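Local coordinates for PA1221 (Pseudomonas aeruginosa, PDB 4DG8), which belongs to the ANL superfamily of AMP-binding enzymes, binds adenosine monophosphate, and carries a phosphopantetheine attachment (carrier protein) region near its C-terminus, at residues A[171-183]-A[421-433]. Residues are numbered along the deposited sequence; the frame is centred on the assembly and turned at random.
Sequences FSSGTTGRPKAIA and QVKLNGYRLDLPA. With AMP (adenosine monophosphate), chain B.
Arg428 reaches past Gly174 to bring its guanidinium beside Ser172 and Ile182 and beneath the phosphate of adenosine monophosphate. AMP O3P sits over the centre of the guanidinium face, 3.0 Å from Arg428 CZ, a face-on approach in which charge attraction probably counts for more than directed N-H bonding. Ile182 CD1 lies at the edge of the same group, in its plane, 3.5 Å from Arg428 NH2, and Ser172 OG comes in obliquely at 3.1 Å from NH2. A bend at chi3 (-64°) swings the arginine tip toward the phosphate, while a salt bridge from NH1 to Glu313 helps fix its rotation. Behind the tip, Gly174 has no side chain, and Arg428 CB lies 3.6 Å from Gly174 CA. Ser172, its hydroxyl anti to the backbone N (chi1 179°), accepts from Gly174 N in an ST turn that shapes the loop.

Farther along, the backbones are joined by Asp430 N donating to Ser173 O at 3.2 Å, and a water links Ser173 N to Arg428 O. Asp430 serves both segments: OD2 accepts a weak, bent bond (124°) from Thr176 N, 2.8 Å away, whereas OD1 receives Ala433 N from above the carboxylate plane. Asp430 is the N-cap residue of helix 431-439, and this second bond is its capping bond, so a short acid ties the loop to the helix start. The small Ala433 CB rests on the backbone of Thr176.

Lys423, on the paired strand 421-424, donates from NZ to AMP O4' and O5'. Loop 173-179, between the antiparallel strands 166-172 and 180-185, is consistent with the Ser/Thr/Gly-rich signature loop of the ANL superfamily, here closed against the hairpin that lines the nucleotide pocket.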
ATOM      1  N   PHE A 171       6.835  -5.619   1.459  1.00 22.73           N
ATOM      2  CA  PHE A 171       7.021  -6.924   0.827  1.00 25.81           C
ATOM      3  C   PHE A 171       5.872  -7.178  -0.152  1.00 38.86           C
ATOM      4  O   PHE A 171       4.714  -6.836   0.131  1.00 28.72           O
ATOM      5  CB  PHE A 171       7.090  -8.033   1.872  1.00 23.44           C
ATOM      6  CG  PHE A 171       8.479  -8.285   2.404  1.00 31.00           C
ATOM      7  CD1 PHE A 171       9.395  -9.013   1.664  1.00 33.28           C
ATOM      8  CD2 PHE A 171       8.866  -7.797   3.644  1.00 23.44           C
ATOM      9  CE1 PHE A 171      10.681  -9.251   2.154  1.00 34.74           C
ATOM     10  CE2 PHE A 171      10.149  -8.038   4.142  1.00 24.76           C
ATOM     11  CZ  PHE A 171      11.053  -8.756   3.396  1.00 27.83           C
ATOM     12  N   SER A 172       6.203  -7.748  -1.311  1.00 31.27           N
ATOM     13  CA  SER A 172       5.194  -8.116  -2.291  1.00 33.10           C
ATOM     14  C   SER A 172       5.157  -9.628  -2.542  1.00 28.53           C
ATOM     15  O   SER A 172       6.190 -10.264  -2.789  1.00 32.52           O
ATOM     16  CB  SER A 172       5.396  -7.361  -3.606  1.00 34.38           C
ATOM     17  OG  SER A 172       4.422  -7.759  -4.559  1.00 39.50           O
ATOM     18  N   SER A 173       3.966 -10.202  -2.422  1.00 26.11           N
ATOM     19  CA  SER A 173       3.732 -11.622  -2.754  1.00 31.28           C
ATOM     20  C   SER A 173       3.145 -11.815  -4.165  1.00 33.01           C
ATOM     21  O   SER A 173       2.673 -12.912  -4.536  1.00 27.13           O
ATOM     22  CB  SER A 173       2.889 -12.307  -1.675  1.00 26.32           C
ATOM     23  OG  SER A 173       3.605 -12.347  -0.451  1.00 36.25           O
ATOM     24  N   GLY A 174       3.116 -10.720  -4.920  1.00 33.05           N
ATOM     25  CA  GLY A 174       2.485 -10.698  -6.230  1.00 35.31           C
ATOM     26  C   GLY A 174       3.186 -11.482  -7.322  1.00 38.53           C
ATOM     27  O   GLY A 174       2.595 -11.732  -8.382  1.00 42.35           O
ATOM     28  N   THR A 175       4.435 -11.874  -7.071  1.00 40.53           N
ATOM     29  CA  THR A 175       5.204 -12.645  -8.057  1.00 44.24           C
ATOM     30  C   THR A 175       6.052 -13.798  -7.471  1.00 40.63           C
ATOM     31  O   THR A 175       6.901 -13.612  -6.585  1.00 36.24           O
ATOM     32  CB  THR A 175       6.060 -11.713  -8.961  1.00 51.62           C
ATOM     33  OG1 THR A 175       5.218 -10.697  -9.539  1.00 43.17           O
ATOM     34  CG2 THR A 175       6.730 -12.517 -10.072  1.00 47.28           C
ATOM     35  N   THR A 176       5.830 -14.974  -8.051  1.00 34.18           N
ATOM     36  CA  THR A 176       6.219 -16.282  -7.540  1.00 32.08           C
ATOM     37  C   THR A 176       5.756 -16.520  -6.101  1.00 45.11           C
ATOM     38  O   THR A 176       4.877 -15.807  -5.587  1.00 36.11           O
ATOM     39  CB  THR A 176       7.765 -16.464  -7.557  1.00 46.16           C
ATOM     40  OG1 THR A 176       8.350 -15.767  -6.447  1.00 46.26           O
ATOM     41  CG2 THR A 176       8.370 -15.953  -8.859  1.00 42.74           C
ATOM     42  N   GLY A 177       6.470 -17.414  -5.414  1.00 48.66           N
ATOM     43  CA  GLY A 177       6.073 -17.887  -4.100  1.00 43.74           C
ATOM     44  C   GLY A 177       6.948 -17.334  -2.989  1.00 49.34           C
ATOM     45  O   GLY A 177       6.694 -17.579  -1.808  1.00 51.67           O
ATOM     46  N   ARG A 178       7.981 -16.585  -3.367  1.00 40.86           N
ATOM     47  CA  ARG A 178       8.846 -15.937  -2.392  1.00 40.09           C
ATOM     48  C   ARG A 178       8.607 -14.438  -2.313  1.00 41.46           C
ATOM     49  O   ARG A 178       8.632 -13.728  -3.329  1.00 35.90           O
ATOM     50  CB  ARG A 178      10.311 -16.244  -2.675  1.00 45.39           C
ATOM     51  CG  ARG A 178      10.658 -17.683  -2.397  1.00 54.58           C
ATOM     52  CD  ARG A 178      12.084 -17.984  -2.779  1.00 67.58           C
ATOM     53  NE  ARG A 178      12.401 -19.389  -2.547  1.00 77.34           N
ATOM     54  CZ  ARG A 178      12.985 -19.846  -1.445  1.00 84.76           C
ATOM     55  NH1 ARG A 178      13.324 -19.000  -0.478  1.00 85.58           N
ATOM     56  NH2 ARG A 178      13.235 -21.145  -1.310  1.00 87.20           N
ATOM     57  N   PRO A 179       8.357 -13.948  -1.095  1.00 43.67           N
ATOM     58  CA  PRO A 179       8.083 -12.522  -0.882  1.00 33.95           C
ATOM     59  C   PRO A 179       9.242 -11.648  -1.374  1.00 25.72           C
ATOM     60  O   PRO A 179      10.407 -11.909  -1.066  1.00 25.60           O
ATOM     61  CB  PRO A 179       7.917 -12.416   0.642  1.00 37.10           C
ATOM     62  CG  PRO A 179       8.601 -13.651   1.197  1.00 43.99           C
ATOM     63  CD  PRO A 179       8.398 -14.715   0.160  1.00 44.44           C
ATOM     64  N   LYS A 180       8.919 -10.620  -2.144  1.00 22.25           N
ATOM     65  CA  LYS A 180       9.933  -9.724  -2.681  1.00 32.07           C
ATOM     66  C   LYS A 180       9.885  -8.365  -1.975  1.00 28.61           C
ATOM     67  O   LYS A 180       8.823  -7.751  -1.849  1.00 32.90           O
ATOM     68  CB  LYS A 180       9.756  -9.576  -4.193  1.00 26.03           C
ATOM     69  CG  LYS A 180       9.799 -10.908  -4.937  1.00 29.77           C
ATOM     70  CD  LYS A 180      11.085 -11.694  -4.627  1.00 33.70           C
ATOM     71  CE  LYS A 180      11.134 -13.017  -5.385  1.00 31.50           C
ATOM     72  NZ  LYS A 180      12.437 -13.759  -5.250  1.00 34.94           N
ATOM     73  N   ALA A 181      11.039  -7.901  -1.510  1.00 30.27           N
ATOM     74  CA  ALA A 181      11.092  -6.647  -0.764  1.00 30.27           C
ATOM     75  C   ALA A 181      11.289  -5.447  -1.681  1.00 21.36           C
ATOM     76  O   ALA A 181      12.317  -5.334  -2.336  1.00 23.82           O
ATOM     77  CB  ALA A 181      12.195  -6.706   0.257  1.00 25.58           C
ATOM     78  N   ILE A 182      10.302  -4.551  -1.707  1.00 25.03           N
ATOM     79  CA  ILE A 182      10.388  -3.337  -2.515  1.00 28.54           C
ATOM     80  C   ILE A 182      10.914  -2.164  -1.700  1.00 24.49           C
ATOM     81  O   ILE A 182      10.283  -1.746  -0.740  1.00 26.21           O
ATOM     82  CB  ILE A 182       9.017  -2.984  -3.136  1.00 17.92           C
ATOM     83  CG1 ILE A 182       8.593  -4.076  -4.122  1.00 14.88           C
ATOM     84  CG2 ILE A 182       9.048  -1.593  -3.802  1.00 20.17           C
ATOM     85  CD1 ILE A 182       7.092  -4.028  -4.518  1.00 16.48           C
ATOM     86  N   ALA A 183      12.085  -1.643  -2.062  1.00 25.73           N
ATOM     87  CA  ALA A 183      12.638  -0.520  -1.293  1.00 24.79           C
ATOM     88  C   ALA A 183      12.260   0.783  -1.949  1.00 23.48           C
ATOM     89  O   ALA A 183      12.650   1.066  -3.081  1.00 23.00           O
ATOM     90  CB  ALA A 183      14.156  -0.631  -1.113  1.00 17.49           C
ATOM     91  N   GLN A 421      -1.968 -12.820 -11.495  1.00 38.06           N
ATOM     92  CA  GLN A 421      -1.911 -12.013 -10.284  1.00 37.93           C
ATOM     93  C   GLN A 421      -3.277 -11.443  -9.904  1.00 36.41           C
ATOM     94  O   GLN A 421      -3.946 -10.808 -10.723  1.00 36.20           O
ATOM     95  CB  GLN A 421      -0.903 -10.883 -10.460  1.00 35.09           C
ATOM     96  CG  GLN A 421      -0.943  -9.843  -9.354  1.00 38.24           C
ATOM     97  CD  GLN A 421       0.132  -8.770  -9.538  1.00 38.98           C
ATOM     98  OE1 GLN A 421       1.331  -9.064  -9.530  1.00 40.38           O
ATOM     99  NE2 GLN A 421      -0.298  -7.526  -9.715  1.00 38.25           N
ATOM    100  N   VAL A 422      -3.682 -11.665  -8.656  1.00 28.51           N
ATOM    101  CA  VAL A 422      -4.956 -11.148  -8.173  1.00 32.91           C
ATOM    102  C   VAL A 422      -4.739 -10.233  -6.977  1.00 35.28           C
ATOM    103  O   VAL A 422      -3.696 -10.293  -6.334  1.00 38.35           O
ATOM    104  CB  VAL A 422      -5.870 -12.291  -7.721  1.00 36.29           C
ATOM    105  CG1 VAL A 422      -6.130 -13.252  -8.874  1.00 37.57           C
ATOM    106  CG2 VAL A 422      -5.234 -13.018  -6.548  1.00 36.91           C
ATOM    107  N   LYS A 423      -5.722  -9.392  -6.668  1.00 33.84           N
ATOM    108  CA  LYS A 423      -5.648  -8.569  -5.461  1.00 30.14           C
ATOM    109  C   LYS A 423      -6.492  -9.183  -4.345  1.00 36.45           C
ATOM    110  O   LYS A 423      -7.709  -9.301  -4.480  1.00 40.54           O
ATOM    111  CB  LYS A 423      -6.112  -7.130  -5.739  1.00 24.17           C
ATOM    112  CG  LYS A 423      -5.239  -6.328  -6.723  1.00 31.25           C
ATOM    113  CD  LYS A 423      -3.868  -5.983  -6.120  1.00 35.26           C
ATOM    114  CE  LYS A 423      -3.943  -4.939  -4.977  1.00 30.51           C
ATOM    115  NZ  LYS A 423      -4.043  -3.517  -5.442  1.00 24.74           N
ATOM    116  N   LEU A 424      -5.856  -9.564  -3.241  1.00 28.88           N
ATOM    117  CA  LEU A 424      -6.585 -10.157  -2.126  1.00 34.22           C
ATOM    118  C   LEU A 424      -6.455  -9.298  -0.864  1.00 33.05           C
ATOM    119  O   LEU A 424      -5.397  -9.247  -0.235  1.00 34.12           O
ATOM    120  CB  LEU A 424      -6.053 -11.575  -1.876  1.00 37.20           C
ATOM    121  CG  LEU A 424      -6.588 -12.416  -0.722  1.00 44.26           C
ATOM    122  CD1 LEU A 424      -8.096 -12.478  -0.777  1.00 47.75           C
ATOM    123  CD2 LEU A 424      -5.985 -13.821  -0.776  1.00 47.18           C
ATOM    124  N   ASN A 425      -7.542  -8.634  -0.493  1.00 38.55           N
ATOM    125  CA  ASN A 425      -7.552  -7.773   0.687  1.00 38.98           C
ATOM    126  C   ASN A 425      -6.328  -6.869   0.792  1.00 36.22           C
ATOM    127  O   ASN A 425      -5.642  -6.845   1.816  1.00 32.28           O
ATOM    128  CB  ASN A 425      -7.751  -8.592   1.956  1.00 42.03           C
ATOM    129  CG  ASN A 425      -9.020  -9.398   1.904  1.00 46.04           C
ATOM    130  OD1 ASN A 425     -10.085  -8.868   1.569  1.00 49.27           O
ATOM    131  ND2 ASN A 425      -8.915 -10.693   2.187  1.00 39.59           N
ATOM    132  N   GLY A 426      -6.054  -6.144  -0.287  1.00 38.32           N
ATOM    133  CA  GLY A 426      -4.975  -5.171  -0.302  1.00 40.53           C
ATOM    134  C   GLY A 426      -3.643  -5.692  -0.803  1.00 38.78           C
ATOM    135  O   GLY A 426      -2.766  -4.903  -1.144  1.00 44.56           O
ATOM    136  N   TYR A 427      -3.485  -7.014  -0.848  1.00 35.52           N
ATOM    137  CA  TYR A 427      -2.236  -7.628  -1.289  1.00 35.85           C
ATOM    138  C   TYR A 427      -2.307  -8.191  -2.709  1.00 37.62           C
ATOM    139  O   TYR A 427      -3.292  -8.828  -3.089  1.00 39.78           O
ATOM    140  CB  TYR A 427      -1.859  -8.784  -0.358  1.00 39.64           C
ATOM    141  CG  TYR A 427      -1.604  -8.401   1.077  1.00 39.87           C
ATOM    142  CD1 TYR A 427      -0.478  -7.663   1.425  1.00 43.99           C
ATOM    143  CD2 TYR A 427      -2.470  -8.804   2.093  1.00 38.50           C
ATOM    144  CE1 TYR A 427      -0.229  -7.326   2.745  1.00 47.53           C
ATOM    145  CE2 TYR A 427      -2.233  -8.471   3.419  1.00 38.11           C
ATOM    146  CZ  TYR A 427      -1.106  -7.735   3.737  1.00 48.21           C
ATOM    147  OH  TYR A 427      -0.848  -7.389   5.042  1.00 51.49           O
ATOM    148  N   ARG A 428      -1.255  -7.970  -3.495  1.00 29.47           N
ATOM    149  CA  ARG A 428      -1.086  -8.751  -4.714  1.00 31.90           C
ATOM    150  C   ARG A 428      -0.704 -10.201  -4.364  1.00 35.68           C
ATOM    151  O   ARG A 428       0.055 -10.473  -3.423  1.00 30.89           O
ATOM    152  CB  ARG A 428      -0.018  -8.135  -5.618  1.00 31.66           C
ATOM    153  CG  ARG A 428      -0.415  -6.821  -6.248  1.00 34.92           C
ATOM    154  CD  ARG A 428       0.783  -6.191  -6.972  1.00 36.39           C
ATOM    155  NE  ARG A 428       1.865  -5.836  -6.053  1.00 32.57           N
ATOM    156  CZ  ARG A 428       2.944  -5.138  -6.406  1.00 34.83           C
ATOM    157  NH1 ARG A 428       3.091  -4.724  -7.662  1.00 34.84           N
ATOM    158  NH2 ARG A 428       3.881  -4.856  -5.502  1.00 28.20           N
ATOM    159  N   LEU A 429      -1.234 -11.142  -5.126  1.00 35.65           N
ATOM    160  CA  LEU A 429      -0.923 -12.531  -4.882  1.00 28.10           C
ATOM    161  C   LEU A 429      -0.764 -13.255  -6.195  1.00 30.22           C
ATOM    162  O   LEU A 429      -1.631 -13.142  -7.094  1.00 29.10           O
ATOM    163  CB  LEU A 429      -2.037 -13.184  -4.064  1.00 33.74           C
ATOM    164  CG  LEU A 429      -1.768 -14.631  -3.664  1.00 31.29           C
ATOM    165  CD1 LEU A 429      -0.460 -14.702  -2.881  1.00 33.03           C
ATOM    166  CD2 LEU A 429      -2.929 -15.176  -2.864  1.00 27.53           C
ATOM    167  N   ASP A 430       0.303 -14.045  -6.283  1.00 33.63           N
ATOM    168  CA  ASP A 430       0.495 -14.887  -7.448  1.00 33.50           C
ATOM    169  C   ASP A 430      -0.288 -16.126  -7.072  1.00 41.65           C
ATOM    170  O   ASP A 430       0.180 -17.009  -6.347  1.00 40.54           O
ATOM    171  CB  ASP A 430       1.977 -15.226  -7.589  1.00 28.33           C
ATOM    172  CG  ASP A 430       2.290 -15.982  -8.862  1.00 35.69           C
ATOM    173  OD1 ASP A 430       1.379 -16.653  -9.411  1.00 32.23           O
ATOM    174  OD2 ASP A 430       3.467 -15.919  -9.300  1.00 33.20           O
ATOM    175  N   LEU A 431      -1.491 -16.193  -7.626  1.00 40.13           N
ATOM    176  CA  LEU A 431      -2.458 -17.200  -7.232  1.00 36.43           C
ATOM    177  C   LEU A 431      -2.033 -18.576  -7.743  1.00 40.84           C
ATOM    178  O   LEU A 431      -2.078 -19.561  -6.997  1.00 34.60           O
ATOM    179  CB  LEU A 431      -3.858 -16.804  -7.711  1.00 36.74           C
ATOM    180  CG  LEU A 431      -5.024 -17.693  -7.278  1.00 49.14           C
ATOM    181  CD1 LEU A 431      -5.128 -17.720  -5.767  1.00 47.65           C
ATOM    182  CD2 LEU A 431      -6.312 -17.185  -7.890  1.00 49.12           C
ATOM    183  N   PRO A 432      -1.610 -18.646  -9.021  1.00 40.32           N
ATOM    184  CA  PRO A 432      -1.200 -19.939  -9.570  1.00 44.07           C
ATOM    185  C   PRO A 432       0.015 -20.513  -8.845  1.00 44.95           C
ATOM    186  O   PRO A 432       0.126 -21.739  -8.752  1.00 44.76           O
ATOM    187  CB  PRO A 432      -0.858 -19.608 -11.028  1.00 37.85           C
ATOM    188  CG  PRO A 432      -1.617 -18.370 -11.319  1.00 38.05           C
ATOM    189  CD  PRO A 432      -1.568 -17.588 -10.046  1.00 34.95           C
ATOM    190  N   ALA A 433       0.892 -19.656  -8.323  1.00 40.44           N
ATOM    191  CA  ALA A 433       2.051 -20.139  -7.563  1.00 45.47           C
ATOM    192  C   ALA A 433       1.621 -20.795  -6.254  1.00 44.30           C
ATOM    193  O   ALA A 433       2.070 -21.896  -5.931  1.00 37.80           O
ATOM    194  CB  ALA A 433       3.054 -19.011  -7.299  1.00 46.89           C
TER
HETATM  195  P   AMP B 701      -0.247  -2.742  -5.049  1.00 26.02           P
HETATM  196  O1P AMP B 701      -0.432  -3.722  -3.911  1.00 21.91           O
HETATM  197  O2P AMP B 701      -0.591  -1.278  -4.812  1.00 21.46           O
HETATM  198  O3P AMP B 701       1.193  -2.882  -5.509  1.00 18.74           O
HETATM  199  O5' AMP B 701      -1.028  -3.263  -6.331  1.00 23.28           O
HETATM  200  C5' AMP B 701      -0.815  -2.665  -7.595  1.00 19.44           C
HETATM  201  C4' AMP B 701      -1.698  -3.271  -8.651  1.00 26.58           C
HETATM  202  O4' AMP B 701      -3.092  -3.154  -8.262  1.00 25.16           O
HETATM  203  C3' AMP B 701      -1.635  -2.611 -10.017  1.00 27.62           C
HETATM  204  O3' AMP B 701      -0.510  -3.032 -10.780  1.00 25.55           O
HETATM  205  C2' AMP B 701      -2.976  -2.990 -10.630  1.00 26.56           C
HETATM  206  O2' AMP B 701      -2.941  -4.330 -11.110  1.00 24.71           O
HETATM  207  C1' AMP B 701      -3.896  -2.935  -9.408  1.00 22.01           C
HETATM  208  N9  AMP B 701      -4.559  -1.617  -9.271  1.00 25.49           N
HETATM  209  C8  AMP B 701      -4.178  -0.650  -8.403  1.00 23.02           C
HETATM  210  N7  AMP B 701      -4.968   0.448  -8.499  1.00 22.04           N
HETATM  211  C5  AMP B 701      -5.880   0.212  -9.454  1.00 26.91           C
HETATM  212  C6  AMP B 701      -7.015   0.962 -10.058  1.00 23.79           C
HETATM  213  N6  AMP B 701      -7.322   2.207  -9.652  1.00 20.51           N
HETATM  214  N1  AMP B 701      -7.736   0.354 -11.031  1.00 28.59           N
HETATM  215  C2  AMP B 701      -7.427  -0.896 -11.435  1.00 23.97           C
HETATM  216  N3  AMP B 701      -6.416  -1.631 -10.929  1.00 22.74           N
HETATM  217  C4  AMP B 701      -5.614  -1.153  -9.953  1.00 23.44           C
HETATM  218  O   HOH W   1       1.684  -8.786  -1.642  1.00 31.23           O
HETATM  219  O   HOH W   2       2.146 -17.266  -4.160  1.00 40.86           O